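Local structure of methyltransferase WBDD (4AZS) at residues Leu172-Lys177 with Pro217-Ser222; Ser402-Val407 with Asn437-Val442; Arg66-Leu71 with Glu134-Ile139; Phe200-Gly205 with Leu227-Asn232. The protein combines kinase and methyltransferase activities in one chain and regulates the chain length of the O antigen in Escherichia coli O9a. All coordinates share one frame; numbering follows the deposited sequence.

Interaction 1: Leu172-Lys177 with Pro217-Ser222; sequences LELAVK and PMYLVS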
loop_
_atom_site.group_PDB
_atom_site.type_symbol
_atom_site.label_atom_id
_atom_site.label_comp_id
_atom_site.label_asym_id
_atom_site.label_seq_id
_atom_site.Cartn_x
_atom_site.Cartn_y
_atom_site.Cartn_z
ATOM N N LEU A 172 14.142 42.167 -2.847
ATOM C CA LEU A 172 13.899 40.841 -3.357
ATOM C C LEU A 172 13.420 40.900 -4.788
ATOM O O LEU A 172 12.537 41.668 -5.090
ATOM C CB LEU A 172 12.825 40.126 -2.520
ATOM C CG LEU A 172 13.218 39.997 -1.049
ATOM C CD1 LEU A 172 11.988 39.624 -0.239
ATOM C CD2 LEU A 172 14.335 39.006 -0.820
ATOM N N GLU A 173 13.991 40.051 -5.638
ATOM C CA GLU A 173 13.422 39.684 -6.916
ATOM C C GLU A 173 12.868 38.294 -6.743
ATOM O O GLU A 173 13.603 37.377 -6.392
ATOM C CB GLU A 173 14.463 39.676 -8.010
ATOM C CG GLU A 173 13.873 39.434 -9.400
ATOM C CD GLU A 173 14.928 39.255 -10.469
ATOM O OE1 GLU A 173 15.977 38.610 -10.156
ATOM O OE2 GLU A 173 14.682 39.747 -11.605
ATOM N N LEU A 174 11.579 38.133 -6.990
ATOM C CA LEU A 174 10.887 36.891 -6.737
ATOM C C LEU A 174 10.324 36.252 -7.993
ATOM O O LEU A 174 9.608 36.881 -8.767
ATOM C CB LEU A 174 9.758 37.169 -5.765
ATOM C CG LEU A 174 10.244 37.679 -4.403
ATOM C CD1 LEU A 174 9.039 38.163 -3.620
ATOM C CD2 LEU A 174 10.986 36.616 -3.610
ATOM N N ALA A 175 10.652 34.985 -8.184
ATOM C CA ALA A 175 10.087 34.207 -9.259
ATOM C C ALA A 175 8.605 33.994 -8.986
ATOM O O ALA A 175 8.155 34.075 -7.832
ATOM C CB ALA A 175 10.786 32.867 -9.409
ATOM N N VAL A 176 7.857 33.706 -10.046
ATOM C CA VAL A 176 6.399 33.639 -9.942
ATOM C C VAL A 176 5.832 32.429 -10.640
ATOM O O VAL A 176 6.435 31.894 -11.589
ATOM C CB VAL A 176 5.731 34.877 -10.551
ATOM C CG1 VAL A 176 6.066 36.087 -9.713
ATOM C CG2 VAL A 176 6.189 35.048 -11.972
ATOM N N LYS A 177 4.646 32.037 -10.186
ATOM C CA LYS A 177 4.020 30.826 -10.662
ATOM C C LYS A 177 3.668 30.883 -12.158
ATOM O O LYS A 177 3.530 29.841 -12.775
ATOM C CB LYS A 177 2.796 30.460 -9.829
ATOM C CG LYS A 177 1.523 31.143 -10.238
ATOM C CD LYS A 177 0.304 30.433 -9.627
ATOM C CE LYS A 177 -1.017 31.151 -9.970
ATOM N NZ LYS A 177 -0.938 32.645 -9.859
ATOM N N PRO A 217 8.954 40.411 -10.419
ATOM C CA PRO A 217 8.851 41.627 -9.653
ATOM C C PRO A 217 9.992 41.729 -8.610
ATOM O O PRO A 217 10.496 40.716 -8.102
ATOM C CB PRO A 217 7.456 41.493 -8.997
ATOM C CG PRO A 217 7.343 40.025 -8.761
ATOM C CD PRO A 217 7.983 39.396 -9.961
ATOM N N MET A 218 10.448 42.946 -8.399
ATOM C CA MET A 218 11.399 43.299 -7.370
ATOM C C MET A 218 10.656 44.139 -6.326
ATOM O O MET A 218 10.021 45.133 -6.679
ATOM C CB MET A 218 12.516 44.132 -7.990
ATOM C CG MET A 218 13.577 44.529 -7.008
ATOM S SD MET A 218 15.039 45.365 -7.672
ATOM C CE MET A 218 15.822 43.994 -8.477
ATOM N N TYR A 219 10.759 43.734 -5.073
ATOM C CA TYR A 219 10.167 44.405 -3.933
ATOM C C TYR A 219 11.214 44.975 -3.000
ATOM O O TYR A 219 12.271 44.413 -2.815
ATOM C CB TYR A 219 9.324 43.407 -3.149
ATOM C CG TYR A 219 8.052 42.999 -3.895
ATOM C CD1 TYR A 219 6.911 43.826 -3.889
ATOM C CD2 TYR A 219 8.030 41.858 -4.698
ATOM C CE1 TYR A 219 5.783 43.467 -4.617
ATOM C CE2 TYR A 219 6.895 41.504 -5.418
ATOM C CZ TYR A 219 5.801 42.293 -5.347
ATOM O OH TYR A 219 4.738 41.937 -6.081
ATOM N N LEU A 220 10.892 46.108 -2.426
ATOM C CA LEU A 220 11.644 46.730 -1.377
ATOM C C LEU A 220 10.840 46.524 -0.096
ATOM O O LEU A 220 9.657 46.876 -0.024
ATOM C CB LEU A 220 11.745 48.213 -1.667
ATOM C CG LEU A 220 12.523 49.047 -0.675
ATOM C CD1 LEU A 220 13.968 48.626 -0.530
ATOM C CD2 LEU A 220 12.452 50.491 -1.125
ATOM N N VAL A 221 11.453 45.936 0.903
ATOM C CA VAL A 221 10.706 45.476 2.101
ATOM C C VAL A 221 11.422 46.017 3.341
ATOM O O VAL A 221 12.658 46.099 3.358
ATOM C CB VAL A 221 10.708 43.955 2.143
ATOM C CG1 VAL A 221 10.085 43.409 3.387
ATOM C CG2 VAL A 221 10.075 43.370 0.907
ATOM N N SER A 222 10.690 46.397 4.374
ATOM C CA SER A 222 11.339 46.772 5.637
ATOM C C SER A 222 10.473 46.517 6.818
ATOM O O SER A 222 9.216 46.663 6.765
ATOM C CB SER A 222 11.746 48.252 5.662
ATOM O OG SER A 222 12.459 48.547 6.867
#
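Leu174 lays its CD1 methyl against the ring of Tyr219, 4.0 Å from CD2, the two side chains crossing at about a right angle. With CG anti to the carbonyl carbon in both (chi1 -62° and -70°), leucine branch and tyrosine ring lean together. Leu172 reaches further along the same face, where its CD1 loosely approaches CG2 of Val221. Val176, past the end of its strand, brings CG1 to 3.8 Å from CD of the Pro217 ring. On the other face Glu173 and Met218 stand as a non-hydrogen-bonded pair. The extended Glu173 chain carries its carboxylate to Arg44, Arg49 and Ser142, close to the bound S-adenosylmethionine. Antiparallel pairing supplies the frame: Leu172 and Tyr219 exchange two backbone hydrogen bonds, and Leu174 N adds a third to Pro217 O at 3.0 Å. In the methyltransferase sheet, strand 216-222 lies between strands 169-173 and 200-207, while helix 47-64 packs on Met218 and Leu220.

Interaction 2: Ser402-Val407 with Asn437-Val442; sequences SFFVFV and NWLYAV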
loop_
_atom_site.group_PDB
_atom_site.type_symbol
_atom_site.label_atom_id
_atom_site.label_comp_id
_atom_site.label_asym_id
_atom_site.label_seq_id
_atom_site.Cartn_x
_atom_site.Cartn_y
_atom_site.Cartn_z
ATOM N N SER A 402 -27.533 60.643 8.460
ATOM C CA SER A 402 -26.495 59.769 9.027
ATOM C C SER A 402 -25.899 60.368 10.298
ATOM O O SER A 402 -25.597 59.652 11.253
ATOM C CB SER A 402 -25.367 59.552 8.043
ATOM O OG SER A 402 -24.823 60.809 7.800
ATOM N N PHE A 403 -25.741 61.683 10.334
ATOM C CA PHE A 403 -25.134 62.249 11.501
ATOM C C PHE A 403 -25.992 61.937 12.736
ATOM O O PHE A 403 -25.491 61.912 13.868
ATOM C CB PHE A 403 -24.900 63.746 11.349
ATOM C CG PHE A 403 -24.013 64.299 12.422
ATOM C CD1 PHE A 403 -22.625 64.229 12.298
ATOM C CD2 PHE A 403 -24.548 64.799 13.581
ATOM C CE1 PHE A 403 -21.800 64.689 13.294
ATOM C CE2 PHE A 403 -23.718 65.269 14.588
ATOM C CZ PHE A 403 -22.338 65.203 14.450
ATOM N N PHE A 404 -27.285 61.679 12.525
ATOM C CA PHE A 404 -28.149 61.312 13.638
ATOM C C PHE A 404 -27.845 59.912 14.114
ATOM O O PHE A 404 -27.949 59.615 15.305
ATOM C CB PHE A 404 -29.622 61.394 13.243
ATOM C CG PHE A 404 -30.072 62.773 12.911
ATOM C CD1 PHE A 404 -29.803 63.827 13.783
ATOM C CD2 PHE A 404 -30.797 63.017 11.757
ATOM C CE1 PHE A 404 -30.233 65.106 13.499
ATOM C CE2 PHE A 404 -31.238 64.296 11.465
ATOM C CZ PHE A 404 -30.939 65.341 12.330
ATOM N N VAL A 405 -27.492 59.058 13.170
ATOM C CA VAL A 405 -27.127 57.700 13.486
ATOM C C VAL A 405 -25.819 57.707 14.282
ATOM O O VAL A 405 -25.773 57.192 15.411
ATOM C CB VAL A 405 -27.021 56.840 12.216
ATOM C CG1 VAL A 405 -26.559 55.441 12.575
ATOM C CG2 VAL A 405 -28.371 56.780 11.508
ATOM N N PHE A 406 -24.776 58.299 13.700
ATOM C CA PHE A 406 -23.549 58.625 14.441
ATOM C C PHE A 406 -23.900 59.015 15.875
ATOM O O PHE A 406 -23.371 58.436 16.834
ATOM C CB PHE A 406 -22.769 59.772 13.764
ATOM C CG PHE A 406 -21.501 60.176 14.489
ATOM C CD1 PHE A 406 -20.399 59.340 14.514
ATOM C CD2 PHE A 406 -21.393 61.402 15.106
ATOM C CE1 PHE A 406 -19.232 59.706 15.149
ATOM C CE2 PHE A 406 -20.217 61.780 15.744
ATOM C CZ PHE A 406 -19.135 60.928 15.767
ATOM N N VAL A 407 -24.795 59.984 16.021
ATOM C CA VAL A 407 -25.120 60.497 17.359
ATOM C C VAL A 407 -25.668 59.367 18.214
ATOM O O VAL A 407 -25.286 59.202 19.373
ATOM C CB VAL A 407 -26.155 61.639 17.336
ATOM C CG1 VAL A 407 -26.795 61.811 18.710
ATOM C CG2 VAL A 407 -25.498 62.933 16.881
ATOM N N ASN A 437 -34.420 66.312 22.185
ATOM C CA ASN A 437 -35.114 67.564 21.875
ATOM C C ASN A 437 -34.472 68.236 20.684
ATOM O O ASN A 437 -35.150 68.766 19.832
ATOM C CB ASN A 437 -35.047 68.483 23.076
ATOM C CG ASN A 437 -35.690 67.883 24.281
ATOM O OD1 ASN A 437 -36.367 66.867 24.177
ATOM N ND2 ASN A 437 -35.483 68.495 25.437
ATOM N N TRP A 438 -33.146 68.146 20.616
ATOM C CA TRP A 438 -32.347 68.659 19.491
ATOM C C TRP A 438 -32.754 68.022 18.187
ATOM O O TRP A 438 -33.103 68.713 17.202
ATOM C CB TRP A 438 -30.877 68.377 19.804
ATOM C CG TRP A 438 -29.914 68.574 18.690
ATOM C CD1 TRP A 438 -29.828 69.630 17.811
ATOM C CD2 TRP A 438 -28.800 67.700 18.343
ATOM N NE1 TRP A 438 -28.781 69.452 16.947
ATOM C CE2 TRP A 438 -28.130 68.326 17.216
ATOM C CE3 TRP A 438 -28.306 66.501 18.848
ATOM C CZ2 TRP A 438 -27.018 67.759 16.615
ATOM C CZ3 TRP A 438 -27.183 65.928 18.233
ATOM C CH2 TRP A 438 -26.560 66.547 17.142
ATOM N N LEU A 439 -32.800 66.705 18.200
ATOM C CA LEU A 439 -33.175 65.950 17.020
ATOM C C LEU A 439 -34.622 66.221 16.640
ATOM O O LEU A 439 -34.940 66.358 15.453
ATOM C CB LEU A 439 -32.966 64.442 17.267
ATOM C CG LEU A 439 -33.962 63.448 16.652
ATOM C CD1 LEU A 439 -33.723 63.329 15.156
ATOM C CD2 LEU A 439 -33.879 62.047 17.279
ATOM N N TYR A 440 -35.490 66.321 17.642
ATOM C CA TYR A 440 -36.879 66.577 17.355
ATOM C C TYR A 440 -36.969 67.935 16.673
ATOM O O TYR A 440 -37.717 68.084 15.735
ATOM C CB TYR A 440 -37.763 66.491 18.612
ATOM C CG TYR A 440 -39.207 66.785 18.342
ATOM C CD1 TYR A 440 -39.659 68.073 18.382
ATOM C CD2 TYR A 440 -40.123 65.776 18.028
ATOM C CE1 TYR A 440 -40.980 68.392 18.131
ATOM C CE2 TYR A 440 -41.456 66.090 17.751
ATOM C CZ TYR A 440 -41.862 67.406 17.802
ATOM O OH TYR A 440 -43.159 67.812 17.535
ATOM N N ALA A 441 -36.192 68.922 17.113
ATOM C CA ALA A 441 -36.295 70.248 16.495
ATOM C C ALA A 441 -35.854 70.178 15.070
ATOM O O ALA A 441 -36.411 70.826 14.217
ATOM C CB ALA A 441 -35.484 71.304 17.246
ATOM N N VAL A 442 -34.849 69.374 14.786
ATOM C CA VAL A 442 -34.341 69.342 13.444
ATOM C C VAL A 442 -35.394 68.755 12.550
ATOM O O VAL A 442 -35.607 69.240 11.419
ATOM C CB VAL A 442 -33.075 68.495 13.299
ATOM C CG1 VAL A 442 -32.708 68.358 11.828
ATOM C CG2 VAL A 442 -31.934 69.093 14.079
#
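Phe404 holds its CG anti to the carbonyl carbon (chi1 -65°), which carries the ring across to Leu439 and Val442, whereas Phe403 and Trp438 both set CG opposite the backbone N and bring their rings together. The Phe404 ring is met in two ways. Leu439 CD1 sits over the centre of one face as a CH-pi contact, 4.2 Å from the centroid and 8° off the ring normal. At the ring's edge, CZ meets Val442 CG1 at 3.5 Å, the two side chains coming from opposite directions.

These are two antiparallel helices, 397-410 and 435-443, on the kinase side of the protein. Their local axes run 170° apart in direction and 12.1 Å from each other, a wide spacing filled by large side chains. No hydrogen bond joins the segments.

The six-membered end of the indole serves the other half of the contact. Phe403 CE2 touches Trp438 CH2 at 4.0 Å, edge against edge, with the side chains crossing at about a right angle. Val407 presses CG2 against the same rim, 3.7 Å from Trp438 CZ3. The indole's polar edge is satisfied elsewhere, NE1 donating to Leu455 O, and its ring meets Phe459 edge-to-face. Leu349 of helix 341-357 packs against Phe403 and Trp438, while Ile480 of helix 475-485 touches Phe404 and Leu439.

Interaction 3: Arg66-Leu71 with Glu134-Ile139; sequences RPLNVL and EFDLAI. With SO4 (sulfate ion), chain F.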
loop_
_atom_site.group_PDB
_atom_site.type_symbol
_atom_site.label_atom_id
_atom_site.label_comp_id
_atom_site.label_asym_id
_atom_site.label_seq_id
_atom_site.Cartn_x
_atom_site.Cartn_y
_atom_site.Cartn_z
ATOM N N ARG A 66 25.837 57.308 5.941
ATOM C CA ARG A 66 27.081 56.536 5.878
ATOM C C ARG A 66 26.998 55.415 4.847
ATOM O O ARG A 66 25.898 55.089 4.385
ATOM C CB ARG A 66 27.452 55.954 7.239
ATOM C CG ARG A 66 26.408 55.007 7.766
ATOM C CD ARG A 66 26.917 54.248 8.969
ATOM N NE ARG A 66 25.805 53.544 9.613
ATOM C CZ ARG A 66 25.301 52.389 9.192
ATOM N NH1 ARG A 66 25.837 51.789 8.124
ATOM N NH2 ARG A 66 24.274 51.820 9.850
ATOM N N PRO A 67 28.168 54.870 4.459
ATOM C CA PRO A 67 28.238 53.723 3.608
ATOM C C PRO A 67 27.551 52.544 4.318
ATOM O O PRO A 67 27.531 52.543 5.531
ATOM C CB PRO A 67 29.743 53.485 3.460
ATOM C CG PRO A 67 30.390 54.787 3.778
ATOM C CD PRO A 67 29.523 55.305 4.888
ATOM N N LEU A 68 26.973 51.589 3.576
ATOM C CA LEU A 68 26.195 50.505 4.187
ATOM C C LEU A 68 26.956 49.206 4.249
ATOM O O LEU A 68 27.804 48.955 3.405
ATOM C CB LEU A 68 24.920 50.240 3.388
ATOM C CG LEU A 68 24.024 51.449 3.041
ATOM C CD1 LEU A 68 22.760 50.982 2.357
ATOM C CD2 LEU A 68 23.691 52.272 4.257
ATOM N N ASN A 69 26.616 48.381 5.244
ATOM C CA ASN A 69 26.875 46.958 5.215
ATOM C C ASN A 69 25.771 46.181 4.472
ATOM O O ASN A 69 24.582 46.284 4.804
ATOM C CB ASN A 69 26.999 46.491 6.631
ATOM C CG ASN A 69 28.177 47.154 7.336
ATOM O OD1 ASN A 69 29.251 47.144 6.810
ATOM N ND2 ASN A 69 27.964 47.713 8.538
ATOM N N VAL A 70 26.155 45.449 3.446
ATOM C CA VAL A 70 25.209 44.784 2.554
ATOM C C VAL A 70 25.461 43.292 2.543
ATOM O O VAL A 70 26.622 42.839 2.466
ATOM C CB VAL A 70 25.366 45.294 1.106
ATOM C CG1 VAL A 70 24.322 44.630 0.195
ATOM C CG2 VAL A 70 25.258 46.802 1.095
ATOM N N LEU A 71 24.355 42.545 2.649
ATOM C CA LEU A 71 24.359 41.111 2.541
ATOM C C LEU A 71 23.729 40.657 1.213
ATOM O O LEU A 71 22.595 41.032 0.894
ATOM C CB LEU A 71 23.601 40.515 3.743
ATOM C CG LEU A 71 23.411 38.992 3.802
ATOM C CD1 LEU A 71 24.699 38.213 3.993
ATOM C CD2 LEU A 71 22.464 38.627 4.925
ATOM N N GLU A 134 23.982 44.104 12.031
ATOM C CA GLU A 134 25.176 43.635 11.345
ATOM C C GLU A 134 25.104 44.140 9.870
ATOM O O GLU A 134 26.057 44.646 9.344
ATOM C CB GLU A 134 25.202 42.104 11.505
ATOM C CG GLU A 134 26.224 41.273 10.757
ATOM C CD GLU A 134 26.111 39.751 11.050
ATOM O OE1 GLU A 134 25.086 39.250 11.589
ATOM O OE2 GLU A 134 27.060 39.027 10.673
ATOM N N PHE A 135 23.931 44.079 9.243
ATOM C CA PHE A 135 23.775 44.507 7.870
ATOM C C PHE A 135 22.632 45.469 7.830
ATOM O O PHE A 135 21.625 45.233 8.482
ATOM C CB PHE A 135 23.448 43.307 6.992
ATOM C CG PHE A 135 24.582 42.325 6.865
ATOM C CD1 PHE A 135 25.669 42.588 6.006
ATOM C CD2 PHE A 135 24.572 41.139 7.577
ATOM C CE1 PHE A 135 26.733 41.703 5.915
ATOM C CE2 PHE A 135 25.628 40.244 7.480
ATOM C CZ PHE A 135 26.710 40.525 6.639
ATOM N N ASP A 136 22.768 46.507 7.009
ATOM C CA ASP A 136 21.739 47.533 6.783
ATOM C C ASP A 136 20.781 47.124 5.657
ATOM O O ASP A 136 19.593 47.310 5.766
ATOM C CB ASP A 136 22.414 48.814 6.366
ATOM C CG ASP A 136 23.505 49.245 7.325
ATOM O OD1 ASP A 136 23.211 49.317 8.524
ATOM O OD2 ASP A 136 24.670 49.460 6.866
ATOM N N LEU A 137 21.330 46.481 4.633
ATOM C CA LEU A 137 20.630 46.109 3.412
ATOM C C LEU A 137 20.959 44.642 3.082
ATOM O O LEU A 137 22.115 44.218 3.108
ATOM C CB LEU A 137 21.103 46.999 2.246
ATOM C CG LEU A 137 20.556 46.673 0.861
ATOM C CD1 LEU A 137 19.056 46.973 0.781
ATOM C CD2 LEU A 137 21.256 47.395 -0.256
ATOM N N ALA A 138 19.931 43.860 2.793
ATOM C CA ALA A 138 20.123 42.533 2.268
ATOM C C ALA A 138 19.434 42.484 0.906
ATOM O O ALA A 138 18.348 43.079 0.712
ATOM C CB ALA A 138 19.539 41.483 3.194
ATOM N N ILE A 139 20.050 41.770 -0.016
ATOM C CA ILE A 139 19.447 41.539 -1.298
ATOM C C ILE A 139 19.318 40.048 -1.513
ATOM O O ILE A 139 20.227 39.258 -1.235
ATOM C CB ILE A 139 20.192 42.210 -2.470
ATOM C CG1 ILE A 139 21.563 41.640 -2.695
ATOM C CG2 ILE A 139 20.373 43.725 -2.217
ATOM C CD1 ILE A 139 22.163 42.208 -3.981
HETATM S S SO4 F . 23.904 53.979 12.882
HETATM O O1 SO4 F . 22.795 53.531 12.001
HETATM O O2 SO4 F . 24.956 54.695 12.110
HETATM O O3 SO4 F . 24.517 52.806 13.550
HETATM O O4 SO4 F . 23.356 54.891 13.914
HETATM O O HOH W 1 25.125 47.964 9.828
#
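Asp136 is gripped end-on by Arg66, yet the two flat groups are not coplanar: their planes stand 45° apart, and both carboxylate oxygens are met from above their plane. Arg66 NH1 bonds to Asp136 OD2 at 2.9 Å and NH2 to OD1 at 3.0 Å, forming a salt bridge with each acceptor close to the guanidinium plane. From the opposite face of the carboxylate, Asn69 N donates to OD2 at 2.8 Å, so this oxygen takes two hydrogen bonds and the carboxylate's rotation is restrained. A water joins OD1 to Asn69 ND2. The outer edge of the guanidinium holds a sulfate, probably from the crystallisation liquor, through NE and NH2. The reach from Arg66 begins with CG between the backbone N and the carbonyl carbon (chi1 61°), followed by an extended chain to NE.

Further along, the segments become parallel strands: Leu71 N donates to Leu137 O, and Ile139 N returns a bond to Leu71 O. Asn69 O starts the ladder by accepting from both Asp136 N and Leu137 N. Leu71 CB stands over the centre of one face of the Phe135 ring, 3.8 Å from the centroid. These are central strands of the Rossmann-like methyltransferase sheet. Strand 69-73 lies between 90-95 and 137-141, with helix 47-64 packing on Leu68 and Val70.

Interaction 4: Phe200-Gly205 with Leu227-Asn232; sequences FYRLIG and LINDFN. With SO4 (sulfate ion), chain I.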
loop_
_atom_site.group_PDB
_atom_site.type_symbol
_atom_site.label_atom_id
_atom_site.label_comp_id
_atom_site.label_asym_id
_atom_site.label_seq_id
_atom_site.Cartn_x
_atom_site.Cartn_y
_atom_site.Cartn_z
ATOM N N PHE A 200 6.463 46.884 5.935
ATOM C CA PHE A 200 6.463 47.760 4.770
ATOM C C PHE A 200 6.949 47.033 3.511
ATOM O O PHE A 200 8.022 46.417 3.534
ATOM C CB PHE A 200 7.409 48.956 5.020
ATOM C CG PHE A 200 7.440 49.953 3.880
ATOM C CD1 PHE A 200 6.509 50.969 3.803
ATOM C CD2 PHE A 200 8.408 49.885 2.908
ATOM C CE1 PHE A 200 6.535 51.881 2.762
ATOM C CE2 PHE A 200 8.463 50.814 1.871
ATOM C CZ PHE A 200 7.515 51.795 1.789
ATOM N N TYR A 201 6.181 47.073 2.436
ATOM C CA TYR A 201 6.669 46.619 1.128
ATOM C C TYR A 201 6.084 47.415 -0.033
ATOM O O TYR A 201 4.906 47.830 0.004
ATOM C CB TYR A 201 6.451 45.084 0.912
ATOM C CG TYR A 201 5.022 44.688 0.602
ATOM C CD1 TYR A 201 4.568 44.691 -0.681
ATOM C CD2 TYR A 201 4.128 44.346 1.600
ATOM C CE1 TYR A 201 3.278 44.366 -0.985
ATOM C CE2 TYR A 201 2.789 44.000 1.305
ATOM C CZ TYR A 201 2.393 44.021 0.001
ATOM O OH TYR A 201 1.120 43.695 -0.403
ATOM N N ARG A 202 6.861 47.501 -1.124
ATOM C CA ARG A 202 6.507 48.305 -2.310
ATOM C C ARG A 202 7.123 47.569 -3.487
ATOM O O ARG A 202 8.334 47.303 -3.456
ATOM C CB ARG A 202 7.309 49.650 -2.268
ATOM C CG ARG A 202 6.676 50.956 -1.875
ATOM C CD ARG A 202 7.742 52.066 -1.740
ATOM N NE ARG A 202 8.251 52.380 -3.029
ATOM C CZ ARG A 202 9.416 52.929 -3.333
ATOM N NH1 ARG A 202 10.341 53.295 -2.460
ATOM N NH2 ARG A 202 9.641 53.105 -4.596
ATOM N N LEU A 203 6.390 47.406 -4.581
ATOM C CA LEU A 203 6.979 47.004 -5.866
ATOM C C LEU A 203 7.879 48.108 -6.444
ATOM O O LEU A 203 7.433 49.218 -6.582
ATOM C CB LEU A 203 5.872 46.675 -6.862
ATOM C CG LEU A 203 6.269 46.197 -8.242
ATOM C CD1 LEU A 203 6.807 44.803 -8.102
ATOM C CD2 LEU A 203 5.082 46.211 -9.234
ATOM N N ILE A 204 9.156 47.819 -6.723
ATOM C CA ILE A 204 10.023 48.856 -7.309
ATOM C C ILE A 204 10.413 48.593 -8.766
ATOM O O ILE A 204 10.907 49.475 -9.410
ATOM C CB ILE A 204 11.265 49.178 -6.483
ATOM C CG1 ILE A 204 12.076 47.919 -6.207
ATOM C CG2 ILE A 204 10.868 49.837 -5.178
ATOM C CD1 ILE A 204 13.470 48.260 -5.706
ATOM N N GLY A 205 10.167 47.409 -9.290
ATOM C CA GLY A 205 10.385 47.168 -10.706
ATOM C C GLY A 205 10.033 45.756 -11.111
ATOM O O GLY A 205 9.616 44.936 -10.286
ATOM N N LEU A 227 10.274 53.481 3.405
ATOM C CA LEU A 227 11.252 53.652 2.392
ATOM C C LEU A 227 10.550 54.074 1.107
ATOM O O LEU A 227 10.222 53.269 0.276
ATOM C CB LEU A 227 11.960 52.331 2.172
ATOM C CG LEU A 227 12.753 51.750 3.332
ATOM C CD1 LEU A 227 13.234 50.361 3.014
ATOM C CD2 LEU A 227 13.894 52.644 3.682
ATOM N N ILE A 228 10.360 55.366 0.964
ATOM C CA ILE A 228 9.661 55.965 -0.150
ATOM C C ILE A 228 10.660 57.002 -0.647
ATOM O O ILE A 228 11.344 57.624 0.160
ATOM C CB ILE A 228 8.367 56.614 0.393
ATOM C CG1 ILE A 228 7.333 55.556 0.739
ATOM C CG2 ILE A 228 7.754 57.599 -0.600
ATOM C CD1 ILE A 228 6.197 56.123 1.567
ATOM N N ASN A 229 10.776 57.193 -1.950
ATOM C CA ASN A 229 12.003 57.826 -2.486
ATOM C C ASN A 229 12.227 59.219 -1.887
ATOM O O ASN A 229 13.361 59.652 -1.672
ATOM C CB ASN A 229 12.036 57.823 -4.032
ATOM C CG ASN A 229 12.467 56.455 -4.619
ATOM O OD1 ASN A 229 12.760 55.499 -3.900
ATOM N ND2 ASN A 229 12.488 56.369 -5.929
ATOM N N ASP A 230 11.117 59.845 -1.538
ATOM C CA ASP A 230 11.058 61.172 -1.015
ATOM C C ASP A 230 11.068 61.232 0.526
ATOM O O ASP A 230 11.142 62.306 1.126
ATOM C CB ASP A 230 9.689 61.648 -1.500
ATOM C CG ASP A 230 9.487 63.099 -1.339
ATOM O OD1 ASP A 230 10.503 63.809 -1.201
ATOM O OD2 ASP A 230 8.304 63.529 -1.360
ATOM N N PHE A 231 10.881 60.089 1.177
ATOM C CA PHE A 231 10.661 60.057 2.617
ATOM C C PHE A 231 11.214 58.762 3.169
ATOM O O PHE A 231 10.656 57.701 2.916
ATOM C CB PHE A 231 9.162 60.073 2.921
ATOM C CG PHE A 231 8.839 60.308 4.384
ATOM C CD1 PHE A 231 8.852 61.566 4.896
ATOM C CD2 PHE A 231 8.538 59.253 5.232
ATOM C CE1 PHE A 231 8.551 61.797 6.231
ATOM C CE2 PHE A 231 8.247 59.467 6.582
ATOM C CZ PHE A 231 8.236 60.737 7.075
ATOM N N ASN A 232 12.283 58.844 3.943
ATOM C CA ASN A 232 12.978 57.659 4.384
ATOM C C ASN A 232 13.280 57.796 5.865
ATOM O O ASN A 232 14.204 58.518 6.276
ATOM C CB ASN A 232 14.231 57.482 3.542
ATOM C CG ASN A 232 14.944 56.187 3.821
ATOM O OD1 ASN A 232 15.154 55.802 4.982
ATOM N ND2 ASN A 232 15.345 55.519 2.779
HETATM S S SO4 I . 2.784 46.295 -4.562
HETATM O O1 SO4 I . 1.502 46.085 -3.857
HETATM O O2 SO4 I . 2.434 45.885 -5.946
HETATM O O3 SO4 I . 3.781 45.371 -3.992
HETATM O O4 SO4 I . 3.303 47.762 -4.334
#
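Leu227 meets Phe200 and Arg202 together. Its backbone N lies 3.5 Å above one face of the Phe200 ring, displaced toward the rim, while CB packs on CE2 at 3.8 Å. The ring gets there because Phe200 holds CG trans to the backbone N (chi1 -178°). Leu227 O accepts the cross-segment hydrogen bond from Arg202 NH1, 2.7 Å long with 165° at the hydrogen; the oxygen lies in the guanidinium plane, whereas the donor is tilted from the carbonyl plane. A bend at chi3 (69°) turns the arginine end toward this carbonyl, and Ile204 CG2 lies over one guanidinium face, offset toward its rim. Ile228 follows, placing CG1 3.9 Å from Phe200 CZ, then opens the type I turn that runs to Phe231. In that turn the poorly ordered Asn229 brings OD1 to 3.6 Å from Arg202 NH1, but its amide bonds to helix 47-64, ND2 to Glu55 and OD1 weakly to Gln56.

The contact thus joins strand 200-207, outermost in the methyltransferase sheet within this chain, to the small hairpin of strands 225-228 and 231-234. Ile204 and Gly205 form a classic beta bulge opposite Met218 on strand 216-222. Strand 316-322 of the kinase sheet touches Ile228 and Phe231.

In the fold
Following the chain from the N terminus, interaction 3 comes first, bringing strand 137-141 beside strand 69-73 after 62 intervening residues of helices and strands. Interaction 1 opens later on strand 169-173, the neighbour of 137-141, and closes on 216-222. Interaction 4 begins within that loop and ends beyond it, so the two cross; they touch directly where strands 200-207 and 216-222 pair. These three contacts tie the methyltransferase sheet from its parallel centre to its antiparallel edge and on to the hairpin leading toward the kinase part. Interaction 2 follows in series, closing a loop of 29 residues between helices 397-410 and 435-443, its centre about 51 Å from that of interaction 1.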